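Local coordinates for NEQ011 (Nanoarchaeum equitans Kin4-M, PDB 6GQ8), which is a superoxide reductase of the desulfoferrodoxin family that binds iron and probably reduces the superoxide anion, at residues A[22-27]-A[78-83]. Residues are numbered along the deposited sequence; the frame is centred on the assembly and turned at random.
Sequences LYKITI and KAIVYA
Six backbone hydrogen bonds, two each at Tyr-23/Ala-83, Ile-25/Val-81 and Ile-27/Ala-79, define 22-27 and 78-83 as antiparallel strands whose N-to-C directions lie 163° apart. One of the two bonds of the middle pair, Ile-25 N to Val-81 O at 2.9 Å, is nearly straight (174° at the hydrogen). Between these pairs, Lys-24/Tyr-82 and Thr-26/Ile-80 are non-hydrogen-bonded and put their side chains on one face.

There Lys-24 starts with CG anti to its backbone N (chi1 176°) and runs fully extended. Its CB lies 4.0 Å from Tyr-82 CE1. CG touches two neighbours, Ile-80 CG2 at 3.7 Å and Tyr-82 CE1 at 3.8 Å, and CE passes Ile-80 CG2 at 3.9 Å and Tyr-82 OH at 4.0 Å, so the aliphatic chain crosses Ile-80 obliquely while running alongside Tyr-82. On its other branch Ile-80 brings CG1 to 3.5 Å from Thr-26 OG1, a van der Waals contact. An alanine at Ile-80 removes both branches and would probably leave the Lys-24 chain and Thr-26 less well packed.

The opposite face, with Ile-25, Ile-27 and Val-81, is buried on Leu-48 of strand 43-52, and Val-81 also meets Ile-63. Ile-80 and Ala-83 pair with a strand of the second subunit, continuing the sheet across the interface. Two sheets packed through such an apolar layer form the beta sandwich of the desulfoferrodoxin family, in the immunoglobulin-like E-set clan.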
# COMPACT_ATOMS: atom_id res chain seq x y z
N LEU A 22 22.38 -6.44 8.15
CA LEU A 22 21.29 -5.57 7.76
C LEU A 22 21.79 -4.17 7.43
O LEU A 22 22.69 -3.65 8.10
CB LEU A 22 20.25 -5.48 8.88
CG LEU A 22 19.44 -6.75 9.13
CD1 LEU A 22 18.38 -6.52 10.19
CD2 LEU A 22 18.82 -7.24 7.84
N TYR A 23 21.22 -3.57 6.39
CA TYR A 23 21.33 -2.14 6.17
C TYR A 23 20.17 -1.46 6.89
O TYR A 23 19.01 -1.78 6.64
CB TYR A 23 21.31 -1.78 4.68
CG TYR A 23 22.58 -2.12 3.93
CD1 TYR A 23 23.69 -1.28 3.99
CD2 TYR A 23 22.68 -3.27 3.16
CE1 TYR A 23 24.85 -1.58 3.30
CE2 TYR A 23 23.84 -3.58 2.47
CZ TYR A 23 24.92 -2.73 2.54
OH TYR A 23 26.08 -3.03 1.86
N LYS A 24 20.49 -0.53 7.78
CA LYS A 24 19.48 0.27 8.46
C LYS A 24 19.31 1.56 7.66
O LYS A 24 20.21 2.40 7.62
CB LYS A 24 19.90 0.57 9.90
CG LYS A 24 18.95 1.49 10.65
CD LYS A 24 19.52 1.89 12.00
CE LYS A 24 18.59 2.83 12.75
NZ LYS A 24 19.18 3.30 14.03
N ILE A 25 18.15 1.70 7.02
CA ILE A 25 17.93 2.72 6.01
C ILE A 25 16.86 3.67 6.54
O ILE A 25 15.69 3.28 6.69
CB ILE A 25 17.51 2.11 4.67
CG1 ILE A 25 18.57 1.11 4.19
CG2 ILE A 25 17.30 3.19 3.63
CD1 ILE A 25 18.08 0.16 3.11
N THR A 26 17.26 4.90 6.83
CA THR A 26 16.35 5.94 7.28
C THR A 26 15.99 6.82 6.09
O THR A 26 16.87 7.23 5.33
CB THR A 26 16.97 6.78 8.40
OG1 THR A 26 17.37 5.93 9.48
CG2 THR A 26 15.97 7.81 8.91
N ILE A 27 14.70 7.10 5.93
CA ILE A 27 14.21 7.98 4.88
C ILE A 27 13.37 9.06 5.55
O ILE A 27 12.44 8.75 6.31
CB ILE A 27 13.37 7.23 3.83
CG1 ILE A 27 14.12 5.99 3.33
CG2 ILE A 27 13.05 8.13 2.65
CD1 ILE A 27 13.21 4.89 2.84
N LYS A 78 8.83 10.23 7.99
CA LYS A 78 10.13 9.67 8.35
C LYS A 78 9.95 8.20 8.70
O LYS A 78 9.03 7.85 9.44
CB LYS A 78 10.75 10.42 9.53
CG LYS A 78 12.04 9.80 10.04
CD LYS A 78 12.62 10.58 11.22
CE LYS A 78 13.92 9.96 11.70
NZ LYS A 78 14.58 10.77 12.76
N ALA A 79 10.82 7.35 8.17
CA ALA A 79 10.70 5.92 8.43
C ALA A 79 12.08 5.28 8.40
O ALA A 79 12.97 5.73 7.67
CB ALA A 79 9.78 5.23 7.42
N ILE A 80 12.23 4.22 9.19
CA ILE A 80 13.44 3.40 9.19
C ILE A 80 13.03 1.98 8.83
O ILE A 80 12.11 1.42 9.45
CB ILE A 80 14.16 3.44 10.55
CG1 ILE A 80 14.42 4.89 10.97
CG2 ILE A 80 15.47 2.67 10.48
CD1 ILE A 80 15.26 5.01 12.23
N VAL A 81 13.68 1.41 7.82
CA VAL A 81 13.45 0.03 7.41
C VAL A 81 14.80 -0.68 7.42
O VAL A 81 15.86 -0.05 7.53
CB VAL A 81 12.77 -0.09 6.03
CG1 VAL A 81 11.38 0.54 6.06
CG2 VAL A 81 13.64 0.51 4.94
N TYR A 82 14.75 -2.00 7.27
CA TYR A 82 15.91 -2.86 7.40
C TYR A 82 15.88 -3.87 6.26
O TYR A 82 14.84 -4.49 6.01
CB TYR A 82 15.92 -3.60 8.75
CG TYR A 82 15.95 -2.69 9.96
CD1 TYR A 82 17.13 -2.46 10.64
CD2 TYR A 82 14.79 -2.09 10.42
CE1 TYR A 82 17.16 -1.63 11.75
CE2 TYR A 82 14.81 -1.26 11.53
CZ TYR A 82 16.00 -1.04 12.19
OH TYR A 82 16.01 -0.21 13.29
N ALA A 83 17.02 -4.05 5.58
CA ALA A 83 17.07 -4.94 4.43
C ALA A 83 18.43 -5.61 4.34
O ALA A 83 19.46 -5.03 4.72
CB ALA A 83 16.78 -4.18 3.13